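Probable mannosyltransferase KTR4 (Saccharomyces cerevisiae, PDB 5A07) is a probable mannosyltransferase of the yeast KTR family, built on a GT-A-type fold that holds guanosine-5'-diphosphate and a manganese ion. Local coordinates at residues 122-136 and 232-246. Residues are numbered along the deposited sequence; the frame is centred on the assembly and turned at random.
With MN (manganese (II) ion), chain G; GDP (guanosine-5'-diphosphate), chain F.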
loop_
_atom_site.group_PDB
_atom_site.type_symbol
_atom_site.label_atom_id
_atom_site.label_comp_id
_atom_site.label_asym_id
_atom_site.label_seq_id
_atom_site.Cartn_x
_atom_site.Cartn_y
_atom_site.Cartn_z
ATOM N N SER B 122 -11.735 11.538 7.922
ATOM C CA SER B 122 -10.864 11.259 6.762
ATOM C C SER B 122 -11.397 11.884 5.509
ATOM O O SER B 122 -10.638 12.505 4.763
ATOM C CB SER B 122 -10.683 9.745 6.560
ATOM O OG SER B 122 -10.142 9.103 7.678
ATOM N N ILE B 123 -12.683 11.755 5.262
ATOM C CA ILE B 123 -13.305 12.296 4.073
ATOM C C ILE B 123 -13.193 13.803 4.029
ATOM O O ILE B 123 -12.872 14.387 3.022
ATOM C CB ILE B 123 -14.740 11.833 4.000
ATOM C CG1 ILE B 123 -14.811 10.329 3.714
ATOM C CG2 ILE B 123 -15.444 12.587 2.962
ATOM C CD1 ILE B 123 -16.181 9.729 4.063
ATOM N N GLN B 124 -13.404 14.453 5.169
ATOM C CA GLN B 124 -13.349 15.916 5.202
ATOM C C GLN B 124 -11.939 16.440 4.854
ATOM O O GLN B 124 -11.766 17.428 4.129
ATOM C CB GLN B 124 -13.774 16.424 6.600
ATOM C CG GLN B 124 -15.293 16.288 6.769
ATOM C CD GLN B 124 -15.769 16.712 8.138
ATOM O OE1 GLN B 124 -15.067 16.472 9.084
ATOM N NE2 GLN B 124 -16.994 17.196 8.245
ATOM N N GLN B 125 -10.958 15.797 5.373
ATOM C CA GLN B 125 -9.602 16.128 5.005
ATOM C C GLN B 125 -9.236 15.843 3.559
ATOM O O GLN B 125 -8.517 16.663 2.903
ATOM C CB GLN B 125 -8.669 15.408 5.965
ATOM C CG GLN B 125 -8.844 16.103 7.312
ATOM C CD GLN B 125 -7.926 15.528 8.249
ATOM O OE1 GLN B 125 -8.324 14.622 8.971
ATOM N NE2 GLN B 125 -6.684 15.824 8.091
ATOM N N LEU B 126 -9.715 14.728 3.022
ATOM C CA LEU B 126 -9.423 14.404 1.605
ATOM C C LEU B 126 -10.157 15.411 0.722
ATOM O O LEU B 126 -9.629 15.837 -0.327
ATOM C CB LEU B 126 -9.883 12.983 1.251
ATOM C CG LEU B 126 -9.742 12.577 -0.203
ATOM C CD1 LEU B 126 -8.305 12.598 -0.553
ATOM C CD2 LEU B 126 -10.361 11.178 -0.361
ATOM N N GLU B 127 -11.368 15.796 1.101
ATOM C CA GLU B 127 -12.106 16.799 0.293
ATOM C C GLU B 127 -11.343 18.164 0.312
ATOM O O GLU B 127 -11.133 18.809 -0.728
ATOM C CB GLU B 127 -13.505 17.001 0.859
ATOM C CG GLU B 127 -14.504 15.907 0.482
ATOM C CD GLU B 127 -14.976 15.985 -0.966
ATOM O OE1 GLU B 127 -15.274 17.118 -1.414
ATOM O OE2 GLU B 127 -15.099 14.936 -1.653
ATOM N N GLU B 128 -10.968 18.571 1.502
ATOM C CA GLU B 128 -10.341 19.883 1.693
ATOM C C GLU B 128 -8.993 19.954 0.954
ATOM O O GLU B 128 -8.674 20.960 0.352
ATOM C CB GLU B 128 -10.136 20.147 3.171
ATOM C CG GLU B 128 -9.404 21.462 3.563
ATOM C CD GLU B 128 -10.027 22.717 2.916
ATOM O OE1 GLU B 128 -11.228 22.712 2.552
ATOM O OE2 GLU B 128 -9.317 23.705 2.664
ATOM N N GLU B 129 -8.200 18.887 0.976
ATOM C CA GLU B 129 -6.880 18.956 0.392
ATOM C C GLU B 129 -6.871 18.568 -1.082
ATOM O O GLU B 129 -5.897 18.826 -1.768
ATOM C CB GLU B 129 -5.908 18.027 1.142
ATOM C CG GLU B 129 -5.748 18.348 2.637
ATOM C CD GLU B 129 -5.392 19.840 2.976
ATOM O OE1 GLU B 129 -4.775 20.531 2.152
ATOM O OE2 GLU B 129 -5.824 20.343 4.073
ATOM N N TYR B 130 -7.916 17.891 -1.542
ATOM C CA TYR B 130 -7.960 17.354 -2.908
ATOM C C TYR B 130 -9.317 17.343 -3.609
ATOM O O TYR B 130 -9.553 18.072 -4.617
ATOM C CB TYR B 130 -7.348 15.945 -2.957
ATOM C CG TYR B 130 -7.435 15.330 -4.358
ATOM C CD1 TYR B 130 -6.700 15.845 -5.406
ATOM C CD2 TYR B 130 -8.289 14.291 -4.644
ATOM C CE1 TYR B 130 -6.768 15.332 -6.667
ATOM C CE2 TYR B 130 -8.390 13.728 -5.952
ATOM C CZ TYR B 130 -7.616 14.275 -6.949
ATOM O OH TYR B 130 -7.626 13.765 -8.214
ATOM N N ASN B 131 -10.207 16.534 -3.100
ATOM C CA ASN B 131 -11.356 16.139 -3.878
ATOM C C ASN B 131 -12.429 17.203 -4.105
ATOM O O ASN B 131 -13.195 17.068 -5.011
ATOM C CB ASN B 131 -11.976 14.849 -3.331
ATOM C CG ASN B 131 -12.720 14.039 -4.423
ATOM O OD1 ASN B 131 -12.349 14.043 -5.587
ATOM N ND2 ASN B 131 -13.854 13.439 -4.033
ATOM N N LYS B 132 -12.445 18.280 -3.320
ATOM C CA LYS B 132 -13.424 19.323 -3.527
ATOM C C LYS B 132 -13.189 19.974 -4.872
ATOM O O LYS B 132 -14.114 20.526 -5.433
ATOM C CB LYS B 132 -13.378 20.378 -2.430
ATOM C CG LYS B 132 -12.156 21.301 -2.506
ATOM C CD LYS B 132 -12.125 22.261 -1.333
ATOM C CE LYS B 132 -10.902 23.166 -1.408
ATOM N NZ LYS B 132 -10.923 24.013 -0.185
ATOM N N ASN B 133 -11.985 19.857 -5.414
ATOM C CA ASN B 133 -11.712 20.439 -6.720
ATOM C C ASN B 133 -11.791 19.495 -7.903
ATOM O O ASN B 133 -11.633 19.934 -9.043
ATOM C CB ASN B 133 -10.324 21.126 -6.691
ATOM C CG ASN B 133 -10.309 22.308 -5.805
ATOM O OD1 ASN B 133 -11.276 23.029 -5.761
ATOM N ND2 ASN B 133 -9.306 22.446 -5.008
ATOM N N PHE B 134 -12.024 18.215 -7.651
ATOM C CA PHE B 134 -12.054 17.210 -8.695
ATOM C C PHE B 134 -13.318 16.363 -8.708
ATOM O O PHE B 134 -13.705 15.900 -9.731
ATOM C CB PHE B 134 -10.778 16.379 -8.644
ATOM C CG PHE B 134 -9.592 17.165 -9.006
ATOM C CD1 PHE B 134 -9.281 17.370 -10.340
ATOM C CD2 PHE B 134 -8.791 17.754 -8.052
ATOM C CE1 PHE B 134 -8.223 18.185 -10.729
ATOM C CE2 PHE B 134 -7.739 18.571 -8.433
ATOM C CZ PHE B 134 -7.423 18.792 -9.766
ATOM N N GLY B 135 -13.905 16.096 -7.543
ATOM C CA GLY B 135 -15.233 15.495 -7.421
ATOM C C GLY B 135 -15.371 14.058 -7.773
ATOM O O GLY B 135 -16.420 13.637 -8.220
ATOM N N TYR B 136 -14.325 13.254 -7.553
ATOM C CA TYR B 136 -14.428 11.817 -7.744
ATOM C C TYR B 136 -15.438 11.269 -6.751
ATOM O O TYR B 136 -15.549 11.713 -5.580
ATOM C CB TYR B 136 -13.034 11.125 -7.624
ATOM C CG TYR B 136 -12.257 11.353 -8.947
ATOM C CD1 TYR B 136 -12.523 10.564 -10.058
ATOM C CD2 TYR B 136 -11.325 12.369 -9.101
ATOM C CE1 TYR B 136 -11.896 10.784 -11.284
ATOM C CE2 TYR B 136 -10.708 12.610 -10.320
ATOM C CZ TYR B 136 -11.030 11.828 -11.421
ATOM O OH TYR B 136 -10.423 12.029 -12.597
ATOM N N GLU B 232 -8.914 5.104 4.630
ATOM C CA GLU B 232 -9.250 4.428 5.881
ATOM C C GLU B 232 -9.697 5.458 6.925
ATOM O O GLU B 232 -9.447 6.657 6.776
ATOM C CB GLU B 232 -8.052 3.685 6.466
ATOM C CG GLU B 232 -7.655 2.490 5.633
ATOM C CD GLU B 232 -6.947 1.379 6.385
ATOM O OE1 GLU B 232 -6.537 1.550 7.563
ATOM O OE2 GLU B 232 -6.607 0.402 5.689
ATOM N N PRO B 233 -10.412 4.987 7.927
ATOM C CA PRO B 233 -10.832 5.915 8.972
ATOM C C PRO B 233 -9.653 6.536 9.722
ATOM O O PRO B 233 -8.609 5.904 9.870
ATOM C CB PRO B 233 -11.634 5.028 9.939
ATOM C CG PRO B 233 -12.068 3.898 9.117
ATOM C CD PRO B 233 -10.927 3.653 8.172
ATOM N N ASN B 234 -9.869 7.744 10.234
ATOM C CA ASN B 234 -8.911 8.345 11.172
ATOM C C ASN B 234 -7.511 8.684 10.570
ATOM O O ASN B 234 -6.516 8.556 11.237
ATOM C CB ASN B 234 -8.724 7.434 12.387
ATOM C CG ASN B 234 -8.235 8.203 13.593
ATOM O OD1 ASN B 234 -8.398 9.422 13.674
ATOM N ND2 ASN B 234 -7.577 7.509 14.511
ATOM N N VAL B 235 -7.481 9.129 9.325
ATOM C CA VAL B 235 -6.230 9.547 8.717
ATOM C C VAL B 235 -6.295 11.004 8.475
ATOM O O VAL B 235 -7.373 11.641 8.549
ATOM C CB VAL B 235 -5.932 8.766 7.411
ATOM C CG1 VAL B 235 -5.954 7.314 7.691
ATOM C CG2 VAL B 235 -6.937 9.094 6.304
ATOM N N ASN B 236 -5.144 11.555 8.149
ATOM C CA ASN B 236 -4.979 12.985 7.954
ATOM C C ASN B 236 -4.278 13.285 6.668
ATOM O O ASN B 236 -3.382 12.531 6.274
ATOM C CB ASN B 236 -4.137 13.581 9.113
ATOM C CG ASN B 236 -4.807 13.360 10.471
ATOM O OD1 ASN B 236 -5.774 14.035 10.805
ATOM N ND2 ASN B 236 -4.399 12.331 11.154
ATOM N N PHE B 237 -4.710 14.349 6.009
ATOM C CA PHE B 237 -4.035 14.887 4.864
ATOM C C PHE B 237 -3.595 16.276 5.192
ATOM O O PHE B 237 -4.372 17.091 5.752
ATOM C CB PHE B 237 -4.933 14.917 3.654
ATOM C CG PHE B 237 -5.316 13.536 3.146
ATOM C CD1 PHE B 237 -4.473 12.817 2.316
ATOM C CD2 PHE B 237 -6.457 12.929 3.595
ATOM C CE1 PHE B 237 -4.783 11.520 1.937
ATOM C CE2 PHE B 237 -6.779 11.666 3.207
ATOM C CZ PHE B 237 -5.919 10.938 2.414
ATOM N N TYR B 238 -2.410 16.647 4.756
ATOM C CA TYR B 238 -1.829 17.948 5.169
ATOM C C TYR B 238 -1.575 18.923 4.063
ATOM O O TYR B 238 -1.384 20.113 4.397
ATOM C CB TYR B 238 -0.490 17.759 5.927
ATOM C CG TYR B 238 -0.619 16.909 7.151
ATOM C CD1 TYR B 238 -1.359 17.363 8.289
ATOM C CD2 TYR B 238 -0.035 15.671 7.237
ATOM C CE1 TYR B 238 -1.548 16.543 9.423
ATOM C CE2 TYR B 238 -0.198 14.885 8.375
ATOM C CZ TYR B 238 -0.941 15.356 9.467
ATOM O OH TYR B 238 -1.085 14.528 10.530
ATOM N N CYS B 239 -1.603 18.493 2.791
ATOM C CA CYS B 239 -1.122 19.334 1.738
ATOM C C CYS B 239 -2.047 19.351 0.564
ATOM O O CYS B 239 -2.549 18.316 0.130
ATOM C CB CYS B 239 0.264 18.847 1.265
ATOM S SG CYS B 239 1.480 18.643 2.564
ATOM N N LYS B 240 -2.214 20.528 -0.010
ATOM C CA LYS B 240 -3.079 20.675 -1.152
ATOM C C LYS B 240 -2.511 19.991 -2.401
ATOM O O LYS B 240 -1.355 20.189 -2.762
ATOM C CB LYS B 240 -3.277 22.142 -1.467
ATOM C CG LYS B 240 -4.209 22.796 -0.464
ATOM C CD LYS B 240 -4.818 24.082 -0.975
ATOM C CE LYS B 240 -5.131 25.002 0.218
ATOM N NZ LYS B 240 -3.958 25.879 0.399
ATOM N N ILE B 241 -3.396 19.299 -3.084
ATOM C CA ILE B 241 -3.078 18.605 -4.316
ATOM C C ILE B 241 -3.916 19.203 -5.418
ATOM O O ILE B 241 -5.139 19.032 -5.434
ATOM C CB ILE B 241 -3.353 17.113 -4.196
ATOM C CG1 ILE B 241 -2.515 16.552 -3.064
ATOM C CG2 ILE B 241 -3.081 16.383 -5.553
ATOM C CD1 ILE B 241 -1.003 16.502 -3.356
ATOM N N ASN B 242 -3.252 19.907 -6.340
ATOM C CA ASN B 242 -3.916 20.713 -7.358
ATOM C C ASN B 242 -3.855 20.157 -8.811
ATOM O O ASN B 242 -3.951 20.895 -9.779
ATOM C CB ASN B 242 -3.345 22.123 -7.297
ATOM C CG ASN B 242 -3.836 22.848 -6.085
ATOM O OD1 ASN B 242 -5.011 22.847 -5.797
ATOM N ND2 ASN B 242 -2.956 23.458 -5.380
ATOM N N TYR B 243 -3.698 18.865 -8.932
ATOM C CA TYR B 243 -3.788 18.145 -10.185
ATOM C C TYR B 243 -4.594 16.907 -9.932
ATOM O O TYR B 243 -4.643 16.407 -8.809
ATOM C CB TYR B 243 -2.406 17.776 -10.745
ATOM C CG TYR B 243 -1.550 16.923 -9.825
ATOM C CD1 TYR B 243 -0.829 17.498 -8.826
ATOM C CD2 TYR B 243 -1.538 15.540 -9.960
ATOM C CE1 TYR B 243 -0.075 16.738 -7.964
ATOM C CE2 TYR B 243 -0.807 14.775 -9.120
ATOM C CZ TYR B 243 -0.064 15.370 -8.124
ATOM O OH TYR B 243 0.670 14.632 -7.277
ATOM N N ASP B 244 -5.217 16.409 -10.983
ATOM C CA ASP B 244 -6.001 15.146 -10.958
ATOM C C ASP B 244 -5.059 13.952 -10.840
ATOM O O ASP B 244 -4.250 13.696 -11.715
ATOM C CB ASP B 244 -6.843 15.065 -12.213
ATOM C CG ASP B 244 -7.825 13.906 -12.226
ATOM O OD1 ASP B 244 -7.471 12.767 -11.842
ATOM O OD2 ASP B 244 -8.993 14.133 -12.598
ATOM N N VAL B 245 -5.133 13.267 -9.708
ATOM C CA VAL B 245 -4.203 12.225 -9.357
ATOM C C VAL B 245 -4.378 11.005 -10.214
ATOM O O VAL B 245 -3.414 10.446 -10.719
ATOM C CB VAL B 245 -4.345 11.873 -7.852
ATOM C CG1 VAL B 245 -3.578 10.638 -7.459
ATOM C CG2 VAL B 245 -3.829 13.021 -7.013
ATOM N N PHE B 246 -5.617 10.603 -10.430
ATOM C CA PHE B 246 -5.858 9.475 -11.364
ATOM C C PHE B 246 -5.381 9.778 -12.774
ATOM O O PHE B 246 -4.793 8.910 -13.436
ATOM C CB PHE B 246 -7.327 9.057 -11.384
ATOM C CG PHE B 246 -7.889 8.610 -10.075
ATOM C CD1 PHE B 246 -7.208 7.779 -9.242
ATOM C CD2 PHE B 246 -9.180 8.924 -9.729
ATOM C CE1 PHE B 246 -7.771 7.299 -8.088
ATOM C CE2 PHE B 246 -9.735 8.460 -8.532
ATOM C CZ PHE B 246 -9.012 7.639 -7.717
HETATM MN MN MN G . -6.352 1.587 9.730
HETATM P PB GDP F . -5.067 -1.467 10.501
HETATM O O1B GDP F . -4.880 -1.324 11.965
HETATM O O2B GDP F . -4.412 -2.527 9.825
HETATM O O3B GDP F . -5.042 -0.157 9.808
HETATM O O3A GDP F . -6.571 -2.074 10.467
HETATM P PA GDP F . -7.995 -1.383 10.373
HETATM O O1A GDP F . -8.918 -1.796 11.435
HETATM O O2A GDP F . -8.000 0.066 10.104
HETATM O "O5'" GDP F . -8.552 -2.102 9.083
HETATM C "C5'" GDP F . -8.270 -1.822 7.706
HETATM C "C4'" GDP F . -9.471 -1.292 6.942
HETATM O "O4'" GDP F . -10.456 -2.333 6.915
HETATM C "C3'" GDP F . -10.126 -0.065 7.553
HETATM O "O3'" GDP F . -10.722 0.718 6.490
HETATM C "C2'" GDP F . -11.191 -0.680 8.475
HETATM O "O2'" GDP F . -12.307 0.182 8.652
HETATM C "C1'" GDP F . -11.594 -1.860 7.662
HETATM N N9 GDP F . -12.037 -3.026 8.462
HETATM C C8 GDP F . -11.331 -3.773 9.350
HETATM N N7 GDP F . -12.133 -4.813 9.815
HETATM C C5 GDP F . -13.339 -4.701 9.179
HETATM C C6 GDP F . -14.595 -5.474 9.208
HETATM O O6 GDP F . -14.576 -6.477 9.991
HETATM N N1 GDP F . -15.610 -5.047 8.444
HETATM C C2 GDP F . -15.525 -3.908 7.659
HETATM N N2 GDP F . -16.573 -3.537 6.932
HETATM N N3 GDP F . -14.383 -3.155 7.601
HETATM C C4 GDP F . -13.288 -3.544 8.280
HETATM O O HOH W 1 -6.901 18.676 5.707
HETATM O O HOH W 2 -7.579 20.137 -4.804
HETATM O O HOH W 3 -7.970 3.317 10.064
HETATM O O HOH W 4 -6.182 1.721 12.091
#
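Ser122 OG donates to the carbonyl O of Glu232 (2.7 Å), in the carbonyl plane and on a lone pair. Glu232 OE2 is paired with Arg230 and OE1 binds manganese, which His381, two GDP oxygens and two waters also bind; one of these waters donates to Pro233 O. The same Ser122 OG accepts an almost straight N-H from Val235 (N to OG 3.1 Å, 175°); one hydroxyl thus spans the backbone from Glu232 to Val235. At Phe237 the ring lies alongside Leu126, whose CD1 sits over one face, 4.3 Å from the centroid, and Trp229 of the central sheet packs against both. Further on, a water bridges Phe237 O and Glu129 OE2. Ile241 N donates to Glu129 O (2.9 Å), within the wider pi-type turn at 127-131. A second water joins Ile241 O to Tyr130 O and Asn133 ND2. With its CG anti to the backbone N (chi1 177°), Tyr130 runs past Ile241 CG2, and Tyr130 OH accepts from Val245 N (2.9 Å). Asp244, the N-cap of helix 245-251, lays its CA over one face of Phe134; its OD1 caps Gln247 N. Tyr136 OH donates to Asp244 OD2 (2.5 Å), on its syn lone pair, and OD2 also bonds Gly101 N. The edge of Phe246 meets the face of Tyr136 in a T-shaped stack, planes at 84°. Hydroxyls thus fasten both ends of 232-246 to 122-136, and second-shell Ser122 probably steadies the backbone of the manganese ligand Glu232.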